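Long-range contacts in GCN5-related N-acetyltransferase (Kribbella flavida, PDB 4MY0), which probably transfers the acetyl group of acetyl-CoA to amino groups of its substrates, perhaps aminoglycosides: residues C[7-13]-C[53-59]; C[63-69]-C[84-90]; C[212-216]-C[239-243]. One frame throughout, in Å; residues are numbered along the deposited sequence.

Interaction 1 of 3, residues C[7-13]-C[53-59]; sequences DLRLVDI and FLGVVSG
Two extended strands can be joined in register almost entirely by their backbones, and residues 7-13 and 53-59 illustrate how. The short strand 8-12 runs antiparallel to strand 53-58, with their axes 4.5 Å apart at closest approach and 147° between their directions. Phe53 opens the ladder: its O accepts from Ile13 N (2.9 Å), while Ile13 CG2 lies over one face of its ring. Leu54 pairs with Asp12 in a non-hydrogen-bonded position; its CD2 comes within 3.3 Å of Asp12 OD1, an atom held in a salt bridge to Arg110. Gly55 exchanges two hydrogen bonds with Val11, Val11 N to Gly55 O at 2.7 Å and Gly55 N to Val11 O at 3.0 Å. The m,m rotamer of Ile13 puts CD1 where a CB on Gly55 would clash. Val56 (chi1 t) faces Leu10 with CA atoms 4.4 Å apart, and its CG1 meets Leu8 CD2 at 3.9 Å. Val57 (chi1 m) repeats this exchange with Arg9, Arg9 N to Val57 O at 2.9 Å and Val57 N to Arg9 O at 2.8 Å; its CG2 touches Val11 CG1 (3.9 Å) and sits over one face of the Arg9 guanidinium. Ser58 pairs with Leu8, and its OG binds Asp6 and, weakly, Asp7 N (3.4 Å). Gly59 leaves the strand at positive phi, its N bonded weakly to Asp7 O (3.5 Å). Helix 99-113 packs against Leu54 and Val56, whereas helices 18-26 and 34-49 meet Phe53. Two strands paired edge to edge, with two helices in the intervening chain, are the opening beta-alpha-alpha-beta unit of the GNAT fold.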
loop_
_atom_site.group_PDB
_atom_site.type_symbol
_atom_site.label_atom_id
_atom_site.label_comp_id
_atom_site.label_asym_id
_atom_site.label_seq_id
_atom_site.Cartn_x
_atom_site.Cartn_y
_atom_site.Cartn_z
ATOM N N ASP C 7 0.823 41.564 25.711
ATOM C CA ASP C 7 1.603 42.758 25.385
ATOM C C ASP C 7 2.581 42.331 24.305
ATOM O O ASP C 7 3.756 42.065 24.575
ATOM C CB ASP C 7 2.334 43.285 26.623
ATOM C CG ASP C 7 3.267 44.445 26.308
ATOM O OD1 ASP C 7 3.037 45.143 25.292
ATOM O OD2 ASP C 7 4.232 44.650 27.082
ATOM N N LEU C 8 2.081 42.234 23.080
ATOM C CA LEU C 8 2.829 41.598 22.007
ATOM C C LEU C 8 3.852 42.542 21.403
ATOM O O LEU C 8 3.528 43.665 21.029
ATOM C CB LEU C 8 1.878 41.088 20.921
ATOM C CG LEU C 8 0.949 39.951 21.334
ATOM C CD1 LEU C 8 -0.336 40.011 20.529
ATOM C CD2 LEU C 8 1.658 38.605 21.153
ATOM N N ARG C 9 5.095 42.088 21.313
ATOM C CA ARG C 9 6.112 42.890 20.654
ATOM C C ARG C 9 7.223 42.059 20.031
ATOM O O ARG C 9 7.550 40.944 20.480
ATOM C CB ARG C 9 6.688 43.944 21.601
ATOM C CG ARG C 9 7.354 43.344 22.794
ATOM C CD ARG C 9 7.588 44.352 23.915
ATOM N NE ARG C 9 8.110 43.632 25.072
ATOM C CZ ARG C 9 9.400 43.370 25.264
ATOM N NH1 ARG C 9 10.307 43.805 24.393
ATOM N NH2 ARG C 9 9.785 42.687 26.334
ATOM N N LEU C 10 7.798 42.639 18.984
ATOM C CA LEU C 10 8.859 42.016 18.226
ATOM C C LEU C 10 10.130 42.138 19.045
ATOM O O LEU C 10 10.355 43.161 19.665
ATOM C CB LEU C 10 9.010 42.771 16.913
ATOM C CG LEU C 10 10.123 42.286 16.007
ATOM C CD1 LEU C 10 9.647 41.036 15.310
ATOM C CD2 LEU C 10 10.528 43.393 15.028
ATOM N N VAL C 11 10.951 41.094 19.083
ATOM C CA VAL C 11 12.232 41.190 19.785
ATOM C C VAL C 11 13.305 40.475 18.987
ATOM O O VAL C 11 12.999 39.768 18.013
ATOM C CB VAL C 11 12.195 40.505 21.162
ATOM C CG1 VAL C 11 11.263 41.227 22.117
ATOM C CG2 VAL C 11 11.807 39.027 21.000
ATOM N N ASP C 12 14.554 40.667 19.405
ATOM C CA ASP C 12 15.663 39.838 18.958
ATOM C C ASP C 12 15.757 38.686 19.948
ATOM O O ASP C 12 15.895 38.910 21.153
ATOM C CB ASP C 12 16.979 40.632 18.968
ATOM C CG ASP C 12 17.113 41.581 17.775
ATOM O OD1 ASP C 12 16.136 41.751 17.014
ATOM O OD2 ASP C 12 18.204 42.171 17.604
ATOM N N ILE C 13 15.667 37.459 19.443
ATOM C CA ILE C 13 15.742 36.265 20.285
ATOM C C ILE C 13 17.135 36.171 20.885
ATOM O O ILE C 13 18.133 36.328 20.171
ATOM C CB ILE C 13 15.426 34.979 19.474
ATOM C CG1 ILE C 13 13.940 34.926 19.119
ATOM C CG2 ILE C 13 15.812 33.725 20.260
ATOM C CD1 ILE C 13 13.035 34.785 20.342
ATOM N N PHE C 53 17.928 36.208 14.226
ATOM C CA PHE C 53 16.906 35.384 14.882
ATOM C C PHE C 53 15.867 36.305 15.537
ATOM O O PHE C 53 16.128 36.913 16.591
ATOM C CB PHE C 53 17.548 34.480 15.945
ATOM C CG PHE C 53 16.845 33.161 16.132
ATOM C CD1 PHE C 53 17.574 32.006 16.367
ATOM C CD2 PHE C 53 15.454 33.074 16.072
ATOM C CE1 PHE C 53 16.934 30.772 16.532
ATOM C CE2 PHE C 53 14.804 31.851 16.235
ATOM C CZ PHE C 53 15.548 30.690 16.460
ATOM N N LEU C 54 14.698 36.413 14.917
ATOM C CA LEU C 54 13.663 37.313 15.413
ATOM C C LEU C 54 12.545 36.553 16.114
ATOM O O LEU C 54 12.304 35.376 15.831
ATOM C CB LEU C 54 13.092 38.159 14.278
ATOM C CG LEU C 54 14.091 39.186 13.731
ATOM C CD1 LEU C 54 13.572 39.781 12.477
ATOM C CD2 LEU C 54 14.327 40.281 14.741
ATOM N N GLY C 55 11.869 37.221 17.041
ATOM C CA GLY C 55 10.742 36.598 17.706
ATOM C C GLY C 55 9.681 37.603 18.095
ATOM O O GLY C 55 9.891 38.821 17.995
ATOM N N VAL C 56 8.528 37.087 18.517
ATOM C CA VAL C 56 7.508 37.916 19.142
ATOM C C VAL C 56 7.321 37.428 20.573
ATOM O O VAL C 56 7.240 36.214 20.796
ATOM C CB VAL C 56 6.166 37.834 18.407
ATOM C CG1 VAL C 56 5.077 38.535 19.231
ATOM C CG2 VAL C 56 6.284 38.473 17.030
ATOM N N VAL C 57 7.298 38.344 21.547
ATOM C CA VAL C 57 6.935 37.952 22.907
ATOM C C VAL C 57 5.606 38.568 23.323
ATOM O O VAL C 57 5.159 39.561 22.733
ATOM C CB VAL C 57 7.994 38.326 23.972
ATOM C CG1 VAL C 57 9.316 37.611 23.711
ATOM C CG2 VAL C 57 8.171 39.852 24.067
ATOM N N SER C 58 4.977 37.947 24.322
ATOM C CA SER C 58 3.847 38.518 25.045
ATOM C C SER C 58 4.262 38.553 26.512
ATOM O O SER C 58 4.389 37.502 27.157
ATOM C CB SER C 58 2.597 37.653 24.864
ATOM O OG SER C 58 1.466 38.245 25.484
ATOM N N GLY C 59 4.487 39.753 27.044
ATOM C CA GLY C 59 5.131 39.874 28.338
ATOM C C GLY C 59 6.556 39.393 28.153
ATOM O O GLY C 59 7.290 39.951 27.331
#

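Interaction 2 of 3, residues C[63-69]-C[84-90]; sequences VAAARIW and GIAGVVV. With AC8 ([(2R,3R,4R,5R)-5-(6-amino-9H-purin-9-yl)-3,4-bis(phosphonooxy)tetrahydrofuran-2-yl]methyl (3R)-3-hydroxy-2,2-dimethyl-4-oxo-4-({3-oxo-3-[(2-sulfanylethyl)amino]propyl}amino)butyl dihydrogen diphosphate), chain L.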
loop_
_atom_site.group_PDB
_atom_site.type_symbol
_atom_site.label_atom_id
_atom_site.label_comp_id
_atom_site.label_asym_id
_atom_site.label_seq_id
_atom_site.Cartn_x
_atom_site.Cartn_y
_atom_site.Cartn_z
ATOM N N VAL C 63 6.308 33.767 21.871
ATOM C CA VAL C 63 5.037 33.345 21.285
ATOM C C VAL C 63 5.211 33.029 19.779
ATOM O O VAL C 63 4.390 32.337 19.155
ATOM C CB VAL C 63 4.009 34.466 21.597
ATOM C CG1 VAL C 63 3.025 34.688 20.495
ATOM C CG2 VAL C 63 3.340 34.207 22.956
ATOM N N ALA C 64 6.312 33.510 19.204
ATOM C CA ALA C 64 6.594 33.291 17.777
ATOM C C ALA C 64 8.076 33.505 17.476
ATOM O O ALA C 64 8.775 34.218 18.211
ATOM C CB ALA C 64 5.731 34.215 16.904
ATOM N N ALA C 65 8.574 32.887 16.412
ATOM C CA ALA C 65 9.998 33.030 16.087
ATOM C C ALA C 65 10.272 32.711 14.624
ATOM O O ALA C 65 9.531 31.958 14.004
ATOM C CB ALA C 65 10.858 32.134 17.006
ATOM N N ALA C 66 11.335 33.296 14.082
ATOM C CA ALA C 66 11.750 33.045 12.706
ATOM C C ALA C 66 13.212 33.393 12.602
ATOM O O ALA C 66 13.706 34.262 13.338
ATOM C CB ALA C 66 10.950 33.891 11.731
ATOM N N ARG C 67 13.927 32.720 11.711
ATOM C CA ARG C 67 15.334 33.052 11.521
ATOM C C ARG C 67 15.672 33.341 10.061
ATOM O O ARG C 67 14.921 32.988 9.142
ATOM C CB ARG C 67 16.252 31.976 12.122
ATOM C CG ARG C 67 16.130 30.613 11.491
ATOM C CD ARG C 67 16.671 29.512 12.411
ATOM N NE ARG C 67 15.833 28.319 12.320
ATOM C CZ ARG C 67 16.084 27.276 11.533
ATOM N NH1 ARG C 67 15.245 26.253 11.523
ATOM N NH2 ARG C 67 17.168 27.249 10.759
ATOM N N ILE C 68 16.805 34.003 9.865
ATOM C CA ILE C 68 17.229 34.442 8.550
ATOM C C ILE C 68 18.585 33.838 8.190
ATOM O O ILE C 68 19.583 34.157 8.824
ATOM C CB ILE C 68 17.370 35.975 8.544
ATOM C CG1 ILE C 68 16.061 36.626 8.978
ATOM C CG2 ILE C 68 17.785 36.496 7.161
ATOM C CD1 ILE C 68 16.169 38.126 9.105
ATOM N N TRP C 69 18.622 32.981 7.168
ATOM C CA TRP C 69 19.902 32.510 6.631
ATOM C C TRP C 69 20.550 33.610 5.808
ATOM O O TRP C 69 19.871 34.261 4.996
ATOM C CB TRP C 69 19.698 31.299 5.713
ATOM C CG TRP C 69 19.413 30.010 6.410
ATOM C CD1 TRP C 69 18.191 29.431 6.595
ATOM C CD2 TRP C 69 20.373 29.118 6.985
ATOM N NE1 TRP C 69 18.332 28.242 7.266
ATOM C CE2 TRP C 69 19.663 28.026 7.514
ATOM C CE3 TRP C 69 21.766 29.142 7.107
ATOM C CZ2 TRP C 69 20.301 26.963 8.158
ATOM C CZ3 TRP C 69 22.397 28.094 7.748
ATOM C CH2 TRP C 69 21.670 27.017 8.260
ATOM N N GLY C 84 17.248 34.097 3.427
ATOM C CA GLY C 84 16.453 32.870 3.372
ATOM C C GLY C 84 15.700 32.659 4.678
ATOM O O GLY C 84 16.315 32.411 5.711
ATOM N N ILE C 85 14.374 32.756 4.635
ATOM C CA ILE C 85 13.573 32.727 5.855
ATOM C C ILE C 85 13.277 31.277 6.245
ATOM O O ILE C 85 12.823 30.486 5.410
ATOM C CB ILE C 85 12.245 33.527 5.690
ATOM C CG1 ILE C 85 12.498 34.861 4.974
ATOM C CG2 ILE C 85 11.560 33.758 7.071
ATOM C CD1 ILE C 85 13.656 35.738 5.571
ATOM N N ALA C 86 13.554 30.918 7.503
ATOM C CA ALA C 86 13.367 29.537 7.969
ATOM C C ALA C 86 12.766 29.461 9.365
ATOM O O ALA C 86 12.842 30.419 10.144
ATOM C CB ALA C 86 14.693 28.770 7.942
ATOM N N GLY C 87 12.197 28.304 9.683
ATOM C CA GLY C 87 11.653 28.042 11.004
ATOM C C GLY C 87 10.627 29.069 11.452
ATOM O O GLY C 87 10.685 29.540 12.586
ATOM N N VAL C 88 9.700 29.435 10.571
ATOM C CA VAL C 88 8.649 30.370 10.968
ATOM C C VAL C 88 7.611 29.644 11.823
ATOM O O VAL C 88 6.913 28.764 11.320
ATOM C CB VAL C 88 7.961 31.010 9.751
ATOM C CG1 VAL C 88 6.986 32.133 10.211
ATOM C CG2 VAL C 88 9.014 31.589 8.818
ATOM N N VAL C 89 7.508 29.999 13.111
ATOM C CA VAL C 89 6.599 29.293 14.034
ATOM C C VAL C 89 5.830 30.253 14.941
ATOM O O VAL C 89 6.381 31.246 15.402
ATOM C CB VAL C 89 7.350 28.249 14.904
ATOM C CG1 VAL C 89 8.009 27.192 14.008
ATOM C CG2 VAL C 89 8.405 28.918 15.761
ATOM N N VAL C 90 4.552 29.964 15.175
ATOM C CA VAL C 90 3.736 30.748 16.112
ATOM C C VAL C 90 3.021 29.775 17.060
ATOM O O VAL C 90 2.508 28.733 16.608
ATOM C CB VAL C 90 2.702 31.610 15.369
ATOM C CG1 VAL C 90 1.812 32.384 16.370
ATOM C CG2 VAL C 90 3.398 32.580 14.367
HETATM N N1A AC8 L . -4.373 28.340 6.353
HETATM O O1A AC8 L . -0.567 36.896 10.788
HETATM P P1A AC8 L . -1.610 35.789 10.836
HETATM C C1B AC8 L . -3.760 33.375 7.054
HETATM S S1P AC8 L . 6.317 28.381 6.620
HETATM C C2A AC8 L . -4.886 29.358 5.636
HETATM O O2A AC8 L . -2.599 35.808 11.967
HETATM P P2A AC8 L . -0.327 33.473 11.969
HETATM C C2B AC8 L . -4.655 34.227 7.926
HETATM O O2B AC8 L . -6.031 33.923 7.663
HETATM O O2C AC8 L . -7.062 35.424 9.388
HETATM C C2P AC8 L . 5.111 28.423 7.992
HETATM N N3A AC8 L . -4.620 30.628 5.973
HETATM O O3A AC8 L . -0.795 34.415 10.751
HETATM C C3B AC8 L . -4.263 35.639 7.478
HETATM O O3B AC8 L . -4.906 35.925 6.230
HETATM P P3B AC8 L . -6.234 36.840 6.041
HETATM O O3C AC8 L . -6.748 32.970 9.835
HETATM C C3P AC8 L . 5.697 27.401 8.941
HETATM C C4A AC8 L . -3.823 30.893 7.044
HETATM O O4A AC8 L . 0.088 34.339 13.138
HETATM C C4B AC8 L . -2.792 35.532 7.123
HETATM O O4B AC8 L . -2.553 34.136 6.907
HETATM O O4C AC8 L . -8.460 33.711 8.136
HETATM P P4C AC8 L . -7.158 34.020 8.837
HETATM N N4P AC8 L . 4.963 27.127 10.174
HETATM C C5A AC8 L . -3.279 29.857 7.789
HETATM O O5A AC8 L . -1.357 32.395 12.143
HETATM C C5B AC8 L . -1.873 36.040 8.229
HETATM O O5B AC8 L . -2.462 35.705 9.480
HETATM C C5P AC8 L . 3.817 26.477 10.343
HETATM O O5P AC8 L . 3.168 26.071 9.385
HETATM C C6A AC8 L . -3.569 28.548 7.420
HETATM N N6A AC8 L . -3.066 27.500 8.121
HETATM O O6A AC8 L . 0.976 32.792 11.325
HETATM C C6P AC8 L . 3.390 26.264 11.777
HETATM N N7A AC8 L . -2.544 30.403 8.788
HETATM O O7A AC8 L . -7.267 36.351 7.028
HETATM C C7P AC8 L . 1.876 26.276 12.034
HETATM C C8A AC8 L . -2.625 31.752 8.655
HETATM O O8A AC8 L . -5.753 38.254 6.297
HETATM N N8P AC8 L . 1.397 27.636 11.771
HETATM N N9A AC8 L . -3.416 32.038 7.600
HETATM O O9A AC8 L . -6.623 36.561 4.605
HETATM C C9P AC8 L . 1.838 28.778 12.294
HETATM O O9P AC8 L . 2.740 28.777 13.116
HETATM C CAP AC8 L . 1.194 30.087 11.871
HETATM O OAP AC8 L . -0.220 29.918 11.754
HETATM C CBP AC8 L . 1.709 30.639 10.535
HETATM C CCP AC8 L . 0.902 31.905 10.204
HETATM C CDP AC8 L . 3.185 31.005 10.647
HETATM C CEP AC8 L . 1.522 29.637 9.408
#
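The splayed, bulged fourth strand that receives coenzyme A is a hallmark of GNAT acetyltransferases, and this pair of strands contains it. Segments 63-69 and 84-90 are the arms of a hairpin, antiparallel at 143° with their axes 4.7 Å apart. Three pairs carry reciprocal hydrogen bonds. Trp69 N to Gly84 O (2.8 Å) and Gly84 N to Trp69 O (3.1 Å) secure one end; Arg67 N to Ala86 O and Ala86 N to Arg67 O, both 3.0 Å, come next; Ala65 N to Val89 O (2.9 Å) and Val89 N to Ala65 O (3.0 Å) lie beyond. Between the last two pairs the register slips by one residue. This beta bulge falls at Gly87, whose positive phi and psi (55/45) kink the strand; a CB there would crowd Arg67 NH1. Small side chains fit the rest closely: Ala64 CB meets Val90 CG2 at 3.8 Å and Ala66 CB meets Val88 CG2 at 4.2 Å. Towards the other end, Ala86 CB lies at the edge of the Trp69 ring, 3.7 Å from NE1. Helix 99-113 packs on Ala64, Ala66, Ile68 and Ile85. Past the bulge, Val88 O accepts from AC8 N4P (2.8 Å) and Val90 N donates to AC8 O9P (3.0 Å). Gly98, Gly100 and Ser101 also bind this coenzyme A-type ligand, as does Ser248 of the second subunit. Because both pantetheine hydrogen bonds use main-chain atoms, the ligand arm mimics an additional beta strand, and these two polar contacts follow the backbone path and call on no side-chain functional group.

Interaction 3 of 3, residues C[212-216]-C[239-243]; sequences GFVVY and LWATV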
loop_
_atom_site.group_PDB
_atom_site.type_symbol
_atom_site.label_atom_id
_atom_site.label_comp_id
_atom_site.label_asym_id
_atom_site.label_seq_id
_atom_site.Cartn_x
_atom_site.Cartn_y
_atom_site.Cartn_z
ATOM N N GLY C 212 34.824 18.492 -11.531
ATOM C CA GLY C 212 33.510 18.113 -11.056
ATOM C C GLY C 212 33.507 17.443 -9.703
ATOM O O GLY C 212 34.557 17.067 -9.168
ATOM N N PHE C 213 32.313 17.296 -9.141
ATOM C CA PHE C 213 32.156 16.546 -7.902
ATOM C C PHE C 213 30.753 15.972 -7.747
ATOM O O PHE C 213 29.826 16.372 -8.441
ATOM C CB PHE C 213 32.499 17.414 -6.685
ATOM C CG PHE C 213 31.531 18.548 -6.432
ATOM C CD1 PHE C 213 31.875 19.854 -6.758
ATOM C CD2 PHE C 213 30.303 18.318 -5.815
ATOM C CE1 PHE C 213 31.002 20.906 -6.503
ATOM C CE2 PHE C 213 29.418 19.362 -5.564
ATOM C CZ PHE C 213 29.767 20.659 -5.905
ATOM N N VAL C 214 30.595 15.058 -6.802
ATOM C CA VAL C 214 29.269 14.547 -6.483
ATOM C C VAL C 214 29.211 14.311 -4.981
ATOM O O VAL C 214 30.204 13.887 -4.358
ATOM C CB VAL C 214 28.938 13.255 -7.270
ATOM C CG1 VAL C 214 29.905 12.145 -6.912
ATOM C CG2 VAL C 214 27.481 12.797 -7.017
ATOM N N VAL C 215 28.067 14.637 -4.394
ATOM C CA VAL C 215 27.819 14.342 -2.992
ATOM C C VAL C 215 26.527 13.551 -2.921
ATOM O O VAL C 215 25.500 13.977 -3.451
ATOM C CB VAL C 215 27.683 15.618 -2.155
ATOM C CG1 VAL C 215 27.513 15.262 -0.674
ATOM C CG2 VAL C 215 28.922 16.512 -2.361
ATOM N N TYR C 216 26.576 12.382 -2.292
ATOM C CA TYR C 216 25.376 11.565 -2.164
ATOM C C TYR C 216 25.324 10.839 -0.823
ATOM O O TYR C 216 26.270 10.907 -0.028
ATOM C CB TYR C 216 25.226 10.591 -3.339
ATOM C CG TYR C 216 26.282 9.510 -3.430
ATOM C CD1 TYR C 216 25.998 8.201 -3.058
ATOM C CD2 TYR C 216 27.550 9.790 -3.916
ATOM C CE1 TYR C 216 26.950 7.213 -3.155
ATOM C CE2 TYR C 216 28.514 8.805 -4.013
ATOM C CZ TYR C 216 28.211 7.520 -3.632
ATOM O OH TYR C 216 29.171 6.537 -3.754
ATOM N N LEU C 239 31.345 10.399 -12.525
ATOM C CA LEU C 239 30.731 10.706 -11.239
ATOM C C LEU C 239 29.387 9.991 -11.096
ATOM O O LEU C 239 29.083 9.458 -10.029
ATOM C CB LEU C 239 30.558 12.211 -11.059
ATOM C CG LEU C 239 31.834 13.042 -10.929
ATOM C CD1 LEU C 239 31.484 14.504 -10.990
ATOM C CD2 LEU C 239 32.574 12.726 -9.635
ATOM N N TRP C 240 28.583 9.976 -12.157
ATOM C CA TRP C 240 27.345 9.179 -12.125
ATOM C C TRP C 240 27.681 7.709 -11.955
ATOM O O TRP C 240 26.981 6.984 -11.260
ATOM C CB TRP C 240 26.500 9.382 -13.389
ATOM C CG TRP C 240 25.749 10.676 -13.373
ATOM C CD1 TRP C 240 25.957 11.761 -14.179
ATOM C CD2 TRP C 240 24.678 11.033 -12.486
ATOM N NE1 TRP C 240 25.073 12.772 -13.849
ATOM C CE2 TRP C 240 24.289 12.353 -12.805
ATOM C CE3 TRP C 240 24.023 10.369 -11.436
ATOM C CZ2 TRP C 240 23.265 13.020 -12.119
ATOM C CZ3 TRP C 240 23.013 11.024 -10.759
ATOM C CH2 TRP C 240 22.636 12.336 -11.103
ATOM N N ALA C 241 28.753 7.260 -12.600
ATOM C CA ALA C 241 29.112 5.849 -12.501
ATOM C C ALA C 241 29.597 5.508 -11.084
ATOM O O ALA C 241 29.360 4.405 -10.593
ATOM C CB ALA C 241 30.144 5.472 -13.565
ATOM N N THR C 242 30.259 6.461 -10.425
ATOM C CA THR C 242 30.619 6.305 -9.010
ATOM C C THR C 242 29.379 6.060 -8.145
ATOM O O THR C 242 29.344 5.114 -7.357
ATOM C CB THR C 242 31.377 7.533 -8.481
ATOM O OG1 THR C 242 32.516 7.773 -9.313
ATOM C CG2 THR C 242 31.846 7.308 -7.039
ATOM N N VAL C 243 28.356 6.899 -8.299
ATOM C CA VAL C 243 27.117 6.711 -7.543
ATOM C C VAL C 243 26.467 5.363 -7.884
ATOM O O VAL C 243 26.084 4.593 -6.994
ATOM C CB VAL C 243 26.103 7.842 -7.818
ATOM C CG1 VAL C 243 24.838 7.648 -6.978
ATOM C CG2 VAL C 243 26.730 9.206 -7.529
HETATM O O HOH W 1 27.889 3.991 -4.635
#
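When a helix lies along a strand with no direct hydrogen bond between them, rotamers decide the fit. Val214 adopts chi1 p, which spreads its methyls between two helical residues: CG1 lies 3.9 Å from Leu239 CD2, and CG2 lies 3.7 Å from Val243 CG2. Leu239, in the m,t rotamer, sends its own two methyls to different places along the strand. CD2 meets Val214, while CD1 reaches the backbone, 3.4 Å from Phe213 N and 3.8 Å from Gly212 C; a CB on Gly212 would press tightly on this methyl. Segment 239-243, part of helix 233-244, runs at 22° to segment 212-216, the segment axes 8.8 Å apart at closest approach. This is the alpha-on-beta layering of the second GNAT-family region, where Leu228 of the neighbouring strand 222-230 also touches Val214 and Leu239. Strand alternation turns Phe213 away from this helix, and its ring stacks on Phe171 of helix 168-182 on the other face of the sheet. Tyr216 has chi1 p like Val214, and its ring lies beneath Val243: CG2 of that valine (chi1 t) stands 4.1 Å from the ring centroid, 24° off the normal, in a CH-pi contact. The same methyl is therefore shared by Val214 and Tyr216. At the tip of the tyrosine, OH lies 3.0 Å from water 1, which in turn donates to Val243 O at 3.0 Å, linking strand to helix. Thr242, chi1 m, turns OG1 back to Ala238 O, and Pro92 of the third subunit packs on both Thr242 and Tyr216.

Interactions 1 and 2 are neighbouring strand pairs of a single sheet, their centres 12 Å apart. Strands 53-58 and 61-75 join them through probable hydrogen bonds from Val63 N to Val56 O and from Leu54 N to Ala66 O, each 2.8 Å. Interaction 2 touches AC8 directly, whereas in interaction 1 the side chain of Val56 stays about 8 Å from it. Interaction 3 lies in the second GNAT-family region, with centres 45 Å from interaction 1 and 34 Å from interaction 2, and the side chain of Tyr216 is about 9 Å from a bound acetyl-CoA. Assembly brings the two regions together: Ser248 of the second subunit hydrogen-bonds to the AC8 held at interaction 2.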